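Local coordinates for putative TRAP PERIPLASMIC SOLUTE BINDING PROTEIN (Haemophilus influenzae, PDB 4PBQ), which binds L-gulonate and probably delivers it from the periplasm to the membrane components of a TRAP transporter, at residues Y107-N112 with K116-S121; P122-I127 with L139-N144; D159-L164 with E292-D297; G216-Q221 with K277-K282. All blocks are in the same frame, centred on the assembly; numbering follows the deposited sequence.

Contact 1 of 4, residues Y107-N112 with K116-S121; sequences YLFKDN and KKVLES
F109 reaches from the loop that leads into helix 112-119 of the family 7 solute-binding fold to V118 on that helix's last turn; D111 is the N-cap, its OD1 bonding E114 N. The CB of F109 points at the helix, and with CG anti to the carbonyl carbon (chi1 -55°) the ring extends the same way. L108 CG sits over one ring face, displaced toward the rim, while F146 of strand 136-151 also packs against the side chain. Out at the rim, CE1 makes the contact: it lies 3.7 Å from V118 CB and the same from V118 CG1, with V118 CG2 hardly farther, so a single ring carbon nestles against the whole isopropyl group. CZ, at the tip, touches V118 CG1 more loosely at 4.1 Å.

Two residues before V118, K116 N gives its hydrogen to N112 O at 3.0 Å, the i to i+4 bond of the helix. N112 ND2 bonds E273. K116 runs straight until the bend at chi4, which brings NZ to the syn side of the E120 carboxylate, 3.1 Å from E120 OE2, which Q262 also holds. Where the helix ends, V118 O accepts two bonds from S121, N-cap of the next helix: one from the backbone N, and a shorter one from S121 OG, 2.7 Å from V118 O, in the carbonyl plane and on a lone pair.

Contact 2 of 4, residues P122-I127 with L139-N144; sequences PIANKI and LAYGMN
Y141 OH donates to A124 O at 2.8 Å, a phenol bonded to the backbone carbonyl of a helix. The approach is bent, with a C=O to donor angle of 131°, and the hydroxyl sits 30° off the carbonyl plane. A124 O lies at the edge of the Y141 ring, near its plane, close enough to CE2 (3.4 Å) to rest beside that carbon as well. The methyl of A124 also touches the ring, its CB 3.9 Å from Y141 CE2, so one small residue meets the end of the tyrosine with both a polar and an apolar atom. I127, a turn further on, passes near the hydroxyl with its backbone.

The contact joins helix 122-129 to strand 136-151, the long strand of the main mixed sheet. Just before Y141 the strand carries a classic beta bulge, L139 and A140 both facing L236 of the neighbouring strand 231-239. With CG anti to its carbonyl carbon (chi1 -73°), Y141 sends its ring off the sheet to the helix, and W103 meets that ring edge-to-face while also touching A124. The long helix 248-281 binds the strand by backbone-to-side-chain bonds: W266 NE1 donates to Y141 O, and E265 OE1 accepts from M143 N, the residue being selenomethionine here. The bound L-gulonate lies about 10 Å from the Y141 side chain.

Contact 3 of 4, residues D159-L164 with E292-D297; sequences DDFKGL and EAFKND
F294 and F161 carry this contact between them, two buried phenylalanines meeting at the ends of their rings. F294 CZ is 3.7 Å from F161 CZ, and F294 CE1 comes equally near F161 CE2, so a bond-length of rim on each ring does the touching. The planes are inclined at 52° and the centroids stand 5.5 Å apart, an oblique pair that is neither a stack nor a T. The two rings are not used alike: F161 CE2 lies in the plane of the F294 ring, at its edge, whereas F294 comes to F161 from a slant.

F294 is in the first turn of helix 292-312, and its CB leaves the helix at an angle to the partner; with CG anti to the backbone N (chi1 -172°) the ring swings across toward the loop. The side chain of F161 sets off toward the helix, and I149 of strand 136-151 and I183 also pack against it. Behind it the chain folds into a type II beta turn, L164 N bonding F161 O at 2.9 Å, with G163 in the positive-phi position. D160 pins the loop further back, its carboxylate holding K157 NZ with one oxygen and E156 N with the other.

From the turn the chain passes into strand 165-168, and L164 already bonds through its backbone to N184, the first residue of strand 184-187. Two phenylalanines thus pack helix 292-312 against the turn that leads into strand 165-168, within the alpha/beta fold of the family 7 solute-binding proteins.

Contact 4 of 4, residues G216-Q221 with K277-K282; sequences GLYEVQ and KDYLAK
Y218 lays one face of its ring toward the edge of Y279, an offset edge-to-face pair with planes 86° apart and centroids separated by 5.7 Å. Y279 CE1 leads the edge, 3.9 Å from Y218 CE2 and as near to Y218 CZ, and Y218 CE2 in turn lies in the plane of the Y279 ring. At the outer ends the two phenol oxygens, Y218 OH and Y279 OH, are 3.1 Å apart. On the opposite face of Y218, E219 CG sits 3.6 Å above the plane near the rim, so the ring is sandwiched.

Nearer the backbone L280 takes over. Its CD2 methyl presses on Y218 CB at 3.5 Å and on Y218 CG almost as closely. Y218 CG lies between the backbone N and the carbonyl carbon (chi1 72°), which sets the ring so that CB and CG meet the L280 methyl while its face turns to Y279.

Here the last turn of helix 248-281, the long helix of the fold, meets the short 3-10 turn 217-219 that links helix 209-214 to strand 223-225. That turn is set by E219 N bonding G216 O, and Y218 O accepts from N285 ND2 beyond the helix. Y279 has other company: H283 stacks on its ring, and K213 makes a cation-pi contact. At the solvent-exposed side of the helix end, K282 NZ reaches back to D278 OD2 at 3.0 Å, on its syn lone pair.

Overall arrangement
Contacts 1 and 2 form one patch, their centres 10 Å apart: helices 112-119 and 122-129 follow each other in the chain, and L119 O of contact 1 lies 3.4 Å from Y141 CD2 of contact 2. Contacts 3 and 4 lie about 25 and 26 Å from contact 1 between centres, and 22 Å from each other. Contact 4 lies across the chain's centre from contact 2, yet both rest on helix 248-281, which packs on strand 136-151 at one and ends at the other. In sequence contacts 1 and 2 close early, whereas contact 3 encloses contact 4, tying distant chain regions together; the F109 and Y141 side chains lie about 11 and 10 Å from L-gulonate.

Contact 1 of 4, residues Y107-N112 with K116-S121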
loop_
_atom_site.group_PDB
_atom_site.type_symbol
_atom_site.label_atom_id
_atom_site.label_comp_id
_atom_site.label_asym_id
_atom_site.label_seq_id
_atom_site.Cartn_x
_atom_site.Cartn_y
_atom_site.Cartn_z
ATOM N N TYR A 107 3.350 9.420 9.464
ATOM C CA TYR A 107 4.650 10.068 9.674
ATOM C C TYR A 107 5.743 9.135 10.257
ATOM O O TYR A 107 6.702 9.577 10.892
ATOM C CB TYR A 107 4.458 11.383 10.476
ATOM C CG TYR A 107 3.405 12.263 9.825
ATOM C CD1 TYR A 107 3.654 12.881 8.613
ATOM C CD2 TYR A 107 2.149 12.433 10.395
ATOM C CE1 TYR A 107 2.680 13.646 7.953
ATOM C CE2 TYR A 107 1.171 13.182 9.759
ATOM C CZ TYR A 107 1.435 13.812 8.549
ATOM O OH TYR A 107 0.477 14.579 7.923
ATOM N N LEU A 108 5.610 7.840 9.984
ATOM C CA LEU A 108 6.592 6.860 10.418
ATOM C C LEU A 108 7.903 6.995 9.638
ATOM O O LEU A 108 8.982 6.826 10.211
ATOM C CB LEU A 108 6.019 5.448 10.257
ATOM C CG LEU A 108 6.746 4.304 10.954
ATOM C CD1 LEU A 108 6.754 4.484 12.466
ATOM C CD2 LEU A 108 6.076 2.990 10.557
ATOM N N PHE A 109 7.801 7.318 8.344
ATOM C CA PHE A 109 8.960 7.392 7.446
ATOM C C PHE A 109 9.104 8.759 6.798
ATOM O O PHE A 109 8.116 9.293 6.310
ATOM C CB PHE A 109 8.821 6.391 6.302
ATOM C CG PHE A 109 8.597 4.983 6.734
ATOM C CD1 PHE A 109 9.356 4.400 7.738
ATOM C CD2 PHE A 109 7.645 4.214 6.098
ATOM C CE1 PHE A 109 9.149 3.087 8.116
ATOM C CE2 PHE A 109 7.434 2.884 6.471
ATOM C CZ PHE A 109 8.185 2.324 7.477
ATOM N N LYS A 110 10.342 9.274 6.728
ATOM C CA LYS A 110 10.603 10.630 6.212
ATOM C C LYS A 110 10.581 10.752 4.684
ATOM O O LYS A 110 10.267 11.820 4.152
ATOM C CB LYS A 110 11.928 11.186 6.773
ATOM C CG LYS A 110 13.196 10.745 6.044
ATOM C CD LYS A 110 14.460 11.300 6.742
ATOM C CE LYS A 110 15.641 11.395 5.777
ATOM N NZ LYS A 110 16.560 10.250 5.899
ATOM N N ASP A 111 10.893 9.652 3.992
ATOM C CA ASP A 111 10.926 9.626 2.536
ATOM C C ASP A 111 10.967 8.179 2.035
ATOM O O ASP A 111 11.010 7.241 2.837
ATOM C CB ASP A 111 12.102 10.454 1.980
ATOM C CG ASP A 111 13.463 10.037 2.535
ATOM O OD1 ASP A 111 13.706 8.835 2.785
ATOM O OD2 ASP A 111 14.327 10.938 2.701
ATOM N N ASN A 112 10.931 8.009 0.721
ATOM C CA ASN A 112 10.896 6.675 0.123
ATOM C C ASN A 112 12.103 5.816 0.531
ATOM O O ASN A 112 11.950 4.635 0.860
ATOM C CB ASN A 112 10.862 6.752 -1.399
ATOM C CG ASN A 112 9.553 7.289 -1.939
ATOM O OD1 ASN A 112 8.486 7.089 -1.353
ATOM N ND2 ASN A 112 9.623 7.956 -3.081
ATOM N N LYS A 116 12.112 2.226 2.588
ATOM C CA LYS A 116 12.685 1.023 2.006
ATOM C C LYS A 116 13.678 0.431 3.013
ATOM O O LYS A 116 13.718 -0.769 3.236
ATOM C CB LYS A 116 13.382 1.357 0.681
ATOM C CG LYS A 116 14.038 0.172 -0.022
ATOM C CD LYS A 116 14.660 0.634 -1.344
ATOM C CE LYS A 116 15.282 -0.514 -2.123
ATOM N NZ LYS A 116 16.571 -0.957 -1.538
ATOM N N LYS A 117 14.480 1.298 3.623
ATOM C CA LYS A 117 15.499 0.866 4.565
ATOM C C LYS A 117 14.884 0.141 5.747
ATOM O O LYS A 117 15.366 -0.929 6.146
ATOM C CB LYS A 117 16.321 2.065 5.037
ATOM C CG LYS A 117 17.504 1.723 5.906
ATOM C CD LYS A 117 18.216 3.001 6.369
ATOM C CE LYS A 117 19.499 2.671 7.130
ATOM N NZ LYS A 117 20.170 3.925 7.537
ATOM N N VAL A 118 13.823 0.709 6.310
ATOM C CA VAL A 118 13.170 0.065 7.437
ATOM C C VAL A 118 12.488 -1.247 7.013
ATOM O O VAL A 118 12.510 -2.224 7.750
ATOM C CB VAL A 118 12.129 0.976 8.088
ATOM C CG1 VAL A 118 11.318 0.198 9.091
ATOM C CG2 VAL A 118 12.817 2.171 8.748
ATOM N N LEU A 119 11.877 -1.258 5.839
ATOM C CA LEU A 119 11.171 -2.472 5.381
ATOM C C LEU A 119 12.140 -3.582 4.982
ATOM O O LEU A 119 11.744 -4.748 4.785
ATOM C CB LEU A 119 10.246 -2.145 4.211
ATOM C CG LEU A 119 9.055 -1.286 4.639
ATOM C CD1 LEU A 119 8.312 -0.718 3.463
ATOM C CD2 LEU A 119 8.093 -2.049 5.541
ATOM N N GLU A 120 13.406 -3.215 4.861
ATOM C CA GLU A 120 14.462 -4.197 4.636
ATOM C C GLU A 120 15.175 -4.612 5.941
ATOM O O GLU A 120 16.146 -5.373 5.908
ATOM C CB GLU A 120 15.422 -3.688 3.535
ATOM C CG GLU A 120 14.723 -3.729 2.171
ATOM C CD GLU A 120 15.486 -3.121 1.004
ATOM O OE1 GLU A 120 16.542 -2.497 1.217
ATOM O OE2 GLU A 120 14.986 -3.260 -0.140
ATOM N N SER A 121 14.671 -4.158 7.090
ATOM C CA SER A 121 15.362 -4.405 8.362
ATOM C C SER A 121 14.838 -5.660 9.055
ATOM O O SER A 121 13.826 -6.214 8.665
ATOM C CB SER A 121 15.205 -3.201 9.296
ATOM O OG SER A 121 13.917 -3.166 9.873
#

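Contact 2 of 4, residues P122-I127 with L139-N144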
loop_
_atom_site.group_PDB
_atom_site.type_symbol
_atom_site.label_atom_id
_atom_site.label_comp_id
_atom_site.label_asym_id
_atom_site.label_seq_id
_atom_site.Cartn_x
_atom_site.Cartn_y
_atom_site.Cartn_z
ATOM N N PRO A 122 15.540 -6.127 10.093
ATOM C CA PRO A 122 15.104 -7.348 10.770
ATOM C C PRO A 122 13.705 -7.271 11.359
ATOM O O PRO A 122 12.962 -8.258 11.278
ATOM C CB PRO A 122 16.152 -7.512 11.888
ATOM C CG PRO A 122 17.383 -6.915 11.325
ATOM C CD PRO A 122 16.909 -5.743 10.484
ATOM N N ILE A 123 13.328 -6.133 11.929
ATOM C CA ILE A 123 12.010 -6.024 12.549
ATOM C C ILE A 123 10.893 -6.215 11.494
ATOM O O ILE A 123 9.897 -6.872 11.760
ATOM C CB ILE A 123 11.829 -4.700 13.355
ATOM C CG1 ILE A 123 10.439 -4.637 13.991
ATOM C CG2 ILE A 123 12.032 -3.482 12.468
ATOM C CD1 ILE A 123 10.115 -5.805 14.916
ATOM N N ALA A 124 11.082 -5.681 10.291
ATOM C CA ALA A 124 10.104 -5.870 9.209
ATOM C C ALA A 124 10.040 -7.342 8.786
ATOM O O ALA A 124 8.983 -7.871 8.476
ATOM C CB ALA A 124 10.479 -4.985 8.028
ATOM N N ASN A 125 11.193 -7.999 8.764
ATOM C CA ASN A 125 11.242 -9.430 8.441
ATOM C C ASN A 125 10.476 -10.236 9.487
ATOM O O ASN A 125 9.679 -11.120 9.174
ATOM C CB ASN A 125 12.690 -9.914 8.354
ATOM C CG ASN A 125 12.796 -11.390 8.017
ATOM O OD1 ASN A 125 12.859 -11.771 6.850
ATOM N ND2 ASN A 125 12.815 -12.226 9.041
ATOM N N LYS A 126 10.715 -9.904 10.747
ATOM C CA LYS A 126 10.112 -10.640 11.849
ATOM C C LYS A 126 8.594 -10.482 11.868
ATOM O O LYS A 126 7.871 -11.448 12.083
ATOM C CB LYS A 126 10.730 -10.198 13.179
ATOM C CG LYS A 126 10.121 -10.860 14.397
ATOM C CD LYS A 126 10.862 -10.440 15.668
ATOM C CE LYS A 126 10.097 -10.848 16.925
ATOM N NZ LYS A 126 8.900 -9.981 17.137
ATOM N N ILE A 127 8.108 -9.271 11.622
ATOM C CA ILE A 127 6.679 -9.042 11.563
ATOM C C ILE A 127 6.110 -9.757 10.342
ATOM O O ILE A 127 5.055 -10.375 10.418
ATOM C CB ILE A 127 6.346 -7.534 11.548
ATOM C CG1 ILE A 127 6.694 -6.937 12.922
ATOM C CG2 ILE A 127 4.885 -7.320 11.221
ATOM C CD1 ILE A 127 6.378 -5.453 13.062
ATOM N N LEU A 139 6.820 -12.648 0.695
ATOM C CA LEU A 139 8.028 -12.758 -0.127
ATOM C C LEU A 139 8.774 -11.441 -0.312
ATOM O O LEU A 139 9.994 -11.459 -0.483
ATOM C CB LEU A 139 7.687 -13.332 -1.507
ATOM C CG LEU A 139 7.163 -14.770 -1.503
ATOM C CD1 LEU A 139 6.780 -15.196 -2.922
ATOM C CD2 LEU A 139 8.211 -15.691 -0.894
ATOM N N ALA A 140 8.065 -10.310 -0.304
ATOM C CA ALA A 140 8.718 -9.012 -0.503
ATOM C C ALA A 140 7.865 -7.845 -0.036
ATOM O O ALA A 140 6.649 -7.851 -0.194
ATOM C CB ALA A 140 9.063 -8.821 -1.976
ATOM N N TYR A 141 8.523 -6.830 0.516
ATOM C CA TYR A 141 7.924 -5.520 0.702
ATOM C C TYR A 141 8.292 -4.607 -0.463
ATOM O O TYR A 141 9.477 -4.224 -0.626
ATOM C CB TYR A 141 8.490 -4.878 1.959
ATOM C CG TYR A 141 8.023 -5.448 3.276
ATOM C CD1 TYR A 141 6.775 -5.120 3.806
ATOM C CD2 TYR A 141 8.858 -6.273 4.011
ATOM C CE1 TYR A 141 6.374 -5.631 5.029
ATOM C CE2 TYR A 141 8.480 -6.775 5.247
ATOM C CZ TYR A 141 7.242 -6.441 5.752
ATOM O OH TYR A 141 6.857 -6.946 6.968
ATOM N N GLY A 142 7.295 -4.282 -1.274
ATOM C CA GLY A 142 7.440 -3.312 -2.337
ATOM C C GLY A 142 6.777 -1.997 -1.982
ATOM O O GLY A 142 6.212 -1.838 -0.901
HETATM N N MSE A 143 6.790 -1.074 -2.931
HETATM C CA MSE A 143 6.305 0.282 -2.712
HETATM C C MSE A 143 5.064 0.603 -3.536
HETATM O O MSE A 143 5.014 0.389 -4.747
HETATM C CB MSE A 143 7.440 1.277 -3.042
HETATM C CG MSE A 143 7.008 2.709 -3.191
HETATM SE SE MSE A 143 8.448 3.961 -3.626
HETATM C CE MSE A 143 7.422 5.284 -4.558
ATOM N N ASN A 144 4.028 1.097 -2.853
ATOM C CA ASN A 144 2.976 1.822 -3.529
ATOM C C ASN A 144 3.204 3.328 -3.344
ATOM O O ASN A 144 3.073 4.101 -4.283
ATOM C CB ASN A 144 1.598 1.358 -3.045
ATOM C CG ASN A 144 1.221 0.017 -3.619
ATOM O OD1 ASN A 144 1.651 -0.318 -4.708
ATOM N ND2 ASN A 144 0.436 -0.755 -2.894
#

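Contact 3 of 4, residues D159-L164 with E292-D297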
loop_
_atom_site.group_PDB
_atom_site.type_symbol
_atom_site.label_atom_id
_atom_site.label_comp_id
_atom_site.label_asym_id
_atom_site.label_seq_id
_atom_site.Cartn_x
_atom_site.Cartn_y
_atom_site.Cartn_z
ATOM N N ASP A 159 -7.851 24.111 8.963
ATOM C CA ASP A 159 -9.273 24.416 9.074
ATOM C C ASP A 159 -10.070 24.014 7.823
ATOM O O ASP A 159 -11.288 23.858 7.897
ATOM C CB ASP A 159 -9.510 25.894 9.419
ATOM C CG ASP A 159 -9.128 26.223 10.854
ATOM O OD1 ASP A 159 -9.153 25.311 11.704
ATOM O OD2 ASP A 159 -8.798 27.390 11.133
ATOM N N ASP A 160 -9.394 23.816 6.692
ATOM C CA ASP A 160 -10.103 23.483 5.465
ATOM C C ASP A 160 -10.647 22.054 5.500
ATOM O O ASP A 160 -11.542 21.723 4.744
ATOM C CB ASP A 160 -9.200 23.656 4.236
ATOM C CG ASP A 160 -8.839 25.115 3.956
ATOM O OD1 ASP A 160 -9.528 26.024 4.458
ATOM O OD2 ASP A 160 -7.861 25.343 3.203
ATOM N N PHE A 161 -10.115 21.209 6.378
ATOM C CA PHE A 161 -10.628 19.845 6.531
ATOM C C PHE A 161 -12.066 19.790 7.062
ATOM O O PHE A 161 -12.777 18.791 6.825
ATOM C CB PHE A 161 -9.747 19.076 7.503
ATOM C CG PHE A 161 -8.408 18.687 6.949
ATOM C CD1 PHE A 161 -8.248 18.345 5.610
ATOM C CD2 PHE A 161 -7.299 18.657 7.775
ATOM C CE1 PHE A 161 -7.008 17.980 5.126
ATOM C CE2 PHE A 161 -6.058 18.270 7.278
ATOM C CZ PHE A 161 -5.919 17.938 5.978
ATOM N N LYS A 162 -12.487 20.809 7.813
ATOM C CA LYS A 162 -13.825 20.790 8.411
ATOM C C LYS A 162 -14.906 20.725 7.323
ATOM O O LYS A 162 -14.918 21.526 6.395
ATOM C CB LYS A 162 -14.023 22.011 9.319
ATOM C CG LYS A 162 -15.377 22.063 9.992
ATOM C CD LYS A 162 -15.491 23.263 10.932
ATOM C CE LYS A 162 -14.813 22.989 12.269
ATOM N NZ LYS A 162 -15.575 22.010 13.122
ATOM N N GLY A 163 -15.791 19.741 7.416
ATOM C CA GLY A 163 -16.818 19.570 6.404
ATOM C C GLY A 163 -16.377 18.646 5.264
ATOM O O GLY A 163 -17.202 18.221 4.464
ATOM N N LEU A 164 -15.084 18.354 5.180
ATOM C CA LEU A 164 -14.565 17.517 4.096
ATOM C C LEU A 164 -15.027 16.073 4.257
ATOM O O LEU A 164 -14.901 15.511 5.341
ATOM C CB LEU A 164 -13.040 17.559 4.071
ATOM C CG LEU A 164 -12.417 16.831 2.878
ATOM C CD1 LEU A 164 -12.751 17.523 1.554
ATOM C CD2 LEU A 164 -10.913 16.719 3.086
ATOM N N GLU A 292 4.577 24.960 5.909
ATOM C CA GLU A 292 5.154 24.415 7.124
ATOM C C GLU A 292 4.098 24.331 8.224
ATOM O O GLU A 292 4.068 23.368 8.970
ATOM C CB GLU A 292 6.332 25.265 7.618
ATOM C CG GLU A 292 6.957 24.708 8.900
ATOM C CD GLU A 292 7.770 25.731 9.692
ATOM O OE1 GLU A 292 8.018 26.846 9.180
ATOM O OE2 GLU A 292 8.159 25.409 10.841
ATOM N N ALA A 293 3.260 25.361 8.339
ATOM C CA ALA A 293 2.215 25.393 9.368
ATOM C C ALA A 293 1.131 24.317 9.174
ATOM O O ALA A 293 0.686 23.678 10.136
ATOM C CB ALA A 293 1.582 26.782 9.430
ATOM N N PHE A 294 0.703 24.134 7.931
ATOM C CA PHE A 294 -0.304 23.121 7.605
ATOM C C PHE A 294 0.277 21.737 7.914
ATOM O O PHE A 294 -0.372 20.876 8.530
ATOM C CB PHE A 294 -0.679 23.262 6.126
ATOM C CG PHE A 294 -1.853 22.405 5.681
ATOM C CD1 PHE A 294 -2.634 21.707 6.583
ATOM C CD2 PHE A 294 -2.153 22.304 4.326
ATOM C CE1 PHE A 294 -3.694 20.925 6.130
ATOM C CE2 PHE A 294 -3.203 21.522 3.868
ATOM C CZ PHE A 294 -3.981 20.848 4.765
ATOM N N LYS A 295 1.511 21.533 7.473
ATOM C CA LYS A 295 2.279 20.336 7.786
ATOM C C LYS A 295 2.355 20.047 9.285
ATOM O O LYS A 295 2.083 18.946 9.744
ATOM C CB LYS A 295 3.703 20.536 7.295
ATOM C CG LYS A 295 4.340 19.352 6.678
ATOM C CD LYS A 295 4.650 19.637 5.207
ATOM C CE LYS A 295 6.120 19.441 4.877
ATOM N NZ LYS A 295 6.899 20.704 4.889
ATOM N N ASN A 296 2.785 21.035 10.053
ATOM C CA ASN A 296 2.933 20.841 11.470
ATOM C C ASN A 296 1.598 20.568 12.142
ATOM O O ASN A 296 1.518 19.761 13.051
ATOM C CB ASN A 296 3.573 22.069 12.094
ATOM C CG ASN A 296 5.021 22.223 11.708
ATOM O OD1 ASN A 296 5.679 21.257 11.326
ATOM N ND2 ASN A 296 5.537 23.444 11.823
ATOM N N ASP A 297 0.549 21.252 11.704
ATOM C CA ASP A 297 -0.763 21.013 12.273
ATOM C C ASP A 297 -1.213 19.571 12.019
ATOM O O ASP A 297 -1.819 18.961 12.893
ATOM C CB ASP A 297 -1.791 21.970 11.689
ATOM C CG ASP A 297 -1.716 23.363 12.278
ATOM O OD1 ASP A 297 -1.041 23.573 13.312
ATOM O OD2 ASP A 297 -2.359 24.249 11.694
#

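Contact 4 of 4, residues G216-Q221 with K277-K282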
loop_
_atom_site.group_PDB
_atom_site.type_symbol
_atom_site.label_atom_id
_atom_site.label_comp_id
_atom_site.label_asym_id
_atom_site.label_seq_id
_atom_site.Cartn_x
_atom_site.Cartn_y
_atom_site.Cartn_z
ATOM N N GLY A 216 -7.206 6.947 -13.157
ATOM C CA GLY A 216 -7.975 8.008 -13.784
ATOM C C GLY A 216 -8.686 8.915 -12.776
ATOM O O GLY A 216 -9.432 9.808 -13.173
ATOM N N LEU A 217 -8.462 8.701 -11.482
ATOM C CA LEU A 217 -9.084 9.583 -10.472
ATOM C C LEU A 217 -8.700 11.046 -10.673
ATOM O O LEU A 217 -9.483 11.945 -10.345
ATOM C CB LEU A 217 -8.737 9.138 -9.044
ATOM C CG LEU A 217 -9.619 8.010 -8.522
ATOM C CD1 LEU A 217 -9.007 7.404 -7.244
ATOM C CD2 LEU A 217 -11.038 8.503 -8.263
ATOM N N TYR A 218 -7.519 11.315 -11.238
ATOM C CA TYR A 218 -7.094 12.700 -11.450
ATOM C C TYR A 218 -8.063 13.499 -12.351
ATOM O O TYR A 218 -8.145 14.728 -12.272
ATOM C CB TYR A 218 -5.667 12.743 -12.027
ATOM C CG TYR A 218 -5.552 12.295 -13.479
ATOM C CD1 TYR A 218 -5.503 10.946 -13.822
ATOM C CD2 TYR A 218 -5.465 13.235 -14.508
ATOM C CE1 TYR A 218 -5.391 10.555 -15.142
ATOM C CE2 TYR A 218 -5.359 12.850 -15.820
ATOM C CZ TYR A 218 -5.328 11.517 -16.136
ATOM O OH TYR A 218 -5.221 11.147 -17.450
ATOM N N GLU A 219 -8.811 12.786 -13.197
ATOM C CA GLU A 219 -9.699 13.443 -14.139
ATOM C C GLU A 219 -10.951 13.998 -13.455
ATOM O O GLU A 219 -11.631 14.844 -14.014
ATOM C CB GLU A 219 -10.092 12.466 -15.238
ATOM C CG GLU A 219 -8.927 12.080 -16.134
ATOM C CD GLU A 219 -9.376 11.268 -17.332
ATOM O OE1 GLU A 219 -10.224 10.372 -17.162
ATOM O OE2 GLU A 219 -8.897 11.549 -18.443
ATOM N N VAL A 220 -11.234 13.510 -12.254
ATOM C CA VAL A 220 -12.411 13.942 -11.502
ATOM C C VAL A 220 -12.042 14.525 -10.138
ATOM O O VAL A 220 -12.888 14.637 -9.252
ATOM C CB VAL A 220 -13.434 12.790 -11.313
ATOM C CG1 VAL A 220 -14.049 12.380 -12.663
ATOM C CG2 VAL A 220 -12.801 11.583 -10.607
ATOM N N GLN A 221 -10.779 14.902 -9.978
ATOM C CA GLN A 221 -10.291 15.480 -8.728
ATOM C C GLN A 221 -9.336 16.615 -9.047
ATOM O O GLN A 221 -8.153 16.378 -9.292
ATOM C CB GLN A 221 -9.586 14.418 -7.888
ATOM C CG GLN A 221 -10.450 13.250 -7.449
ATOM C CD GLN A 221 -11.160 13.531 -6.131
ATOM O OE1 GLN A 221 -10.745 13.051 -5.079
ATOM N NE2 GLN A 221 -12.207 14.332 -6.192
ATOM N N LYS A 277 4.190 12.714 -10.989
ATOM C CA LYS A 277 4.019 14.030 -10.380
ATOM C C LYS A 277 4.096 15.150 -11.447
ATOM O O LYS A 277 3.302 16.069 -11.442
ATOM C CB LYS A 277 5.065 14.240 -9.293
ATOM C CG LYS A 277 4.783 13.462 -8.001
ATOM C CD LYS A 277 5.853 13.709 -6.948
ATOM C CE LYS A 277 5.711 15.091 -6.317
ATOM N NZ LYS A 277 6.637 15.271 -5.154
ATOM N N ASP A 278 5.049 15.048 -12.360
ATOM C CA ASP A 278 5.177 16.002 -13.449
ATOM C C ASP A 278 3.953 15.955 -14.374
ATOM O O ASP A 278 3.432 16.997 -14.773
ATOM C CB ASP A 278 6.442 15.715 -14.244
ATOM C CG ASP A 278 6.774 16.822 -15.237
ATOM O OD1 ASP A 278 6.997 17.961 -14.786
ATOM O OD2 ASP A 278 6.789 16.547 -16.451
ATOM N N TYR A 279 3.527 14.739 -14.721
ATOM C CA TYR A 279 2.338 14.526 -15.543
ATOM C C TYR A 279 1.121 15.251 -14.950
ATOM O O TYR A 279 0.398 15.984 -15.648
ATOM C CB TYR A 279 2.045 13.022 -15.654
ATOM C CG TYR A 279 0.833 12.681 -16.500
ATOM C CD1 TYR A 279 -0.450 12.748 -15.965
ATOM C CD2 TYR A 279 0.977 12.269 -17.807
ATOM C CE1 TYR A 279 -1.548 12.458 -16.718
ATOM C CE2 TYR A 279 -0.129 11.967 -18.576
ATOM C CZ TYR A 279 -1.385 12.064 -18.024
ATOM O OH TYR A 279 -2.506 11.772 -18.768
ATOM N N LEU A 280 0.882 15.025 -13.664
ATOM C CA LEU A 280 -0.284 15.603 -13.003
ATOM C C LEU A 280 -0.199 17.126 -12.903
ATOM O O LEU A 280 -1.212 17.818 -12.973
ATOM C CB LEU A 280 -0.468 14.974 -11.623
ATOM C CG LEU A 280 -0.869 13.498 -11.713
ATOM C CD1 LEU A 280 -0.839 12.812 -10.353
ATOM C CD2 LEU A 280 -2.263 13.367 -12.328
ATOM N N ALA A 281 1.007 17.655 -12.808
ATOM C CA ALA A 281 1.175 19.104 -12.878
ATOM C C ALA A 281 0.727 19.675 -14.224
ATOM O O ALA A 281 0.370 20.848 -14.331
ATOM C CB ALA A 281 2.617 19.483 -12.610
ATOM N N LYS A 282 0.752 18.849 -15.256
ATOM C CA LYS A 282 0.629 19.366 -16.619
ATOM C C LYS A 282 -0.660 18.935 -17.319
ATOM O O LYS A 282 -0.812 19.144 -18.526
ATOM C CB LYS A 282 1.865 18.931 -17.436
ATOM C CG LYS A 282 3.137 19.645 -16.966
ATOM C CD LYS A 282 4.400 19.051 -17.544
ATOM C CE LYS A 282 5.624 19.901 -17.176
ATOM N NZ LYS A 282 6.898 19.272 -17.581
#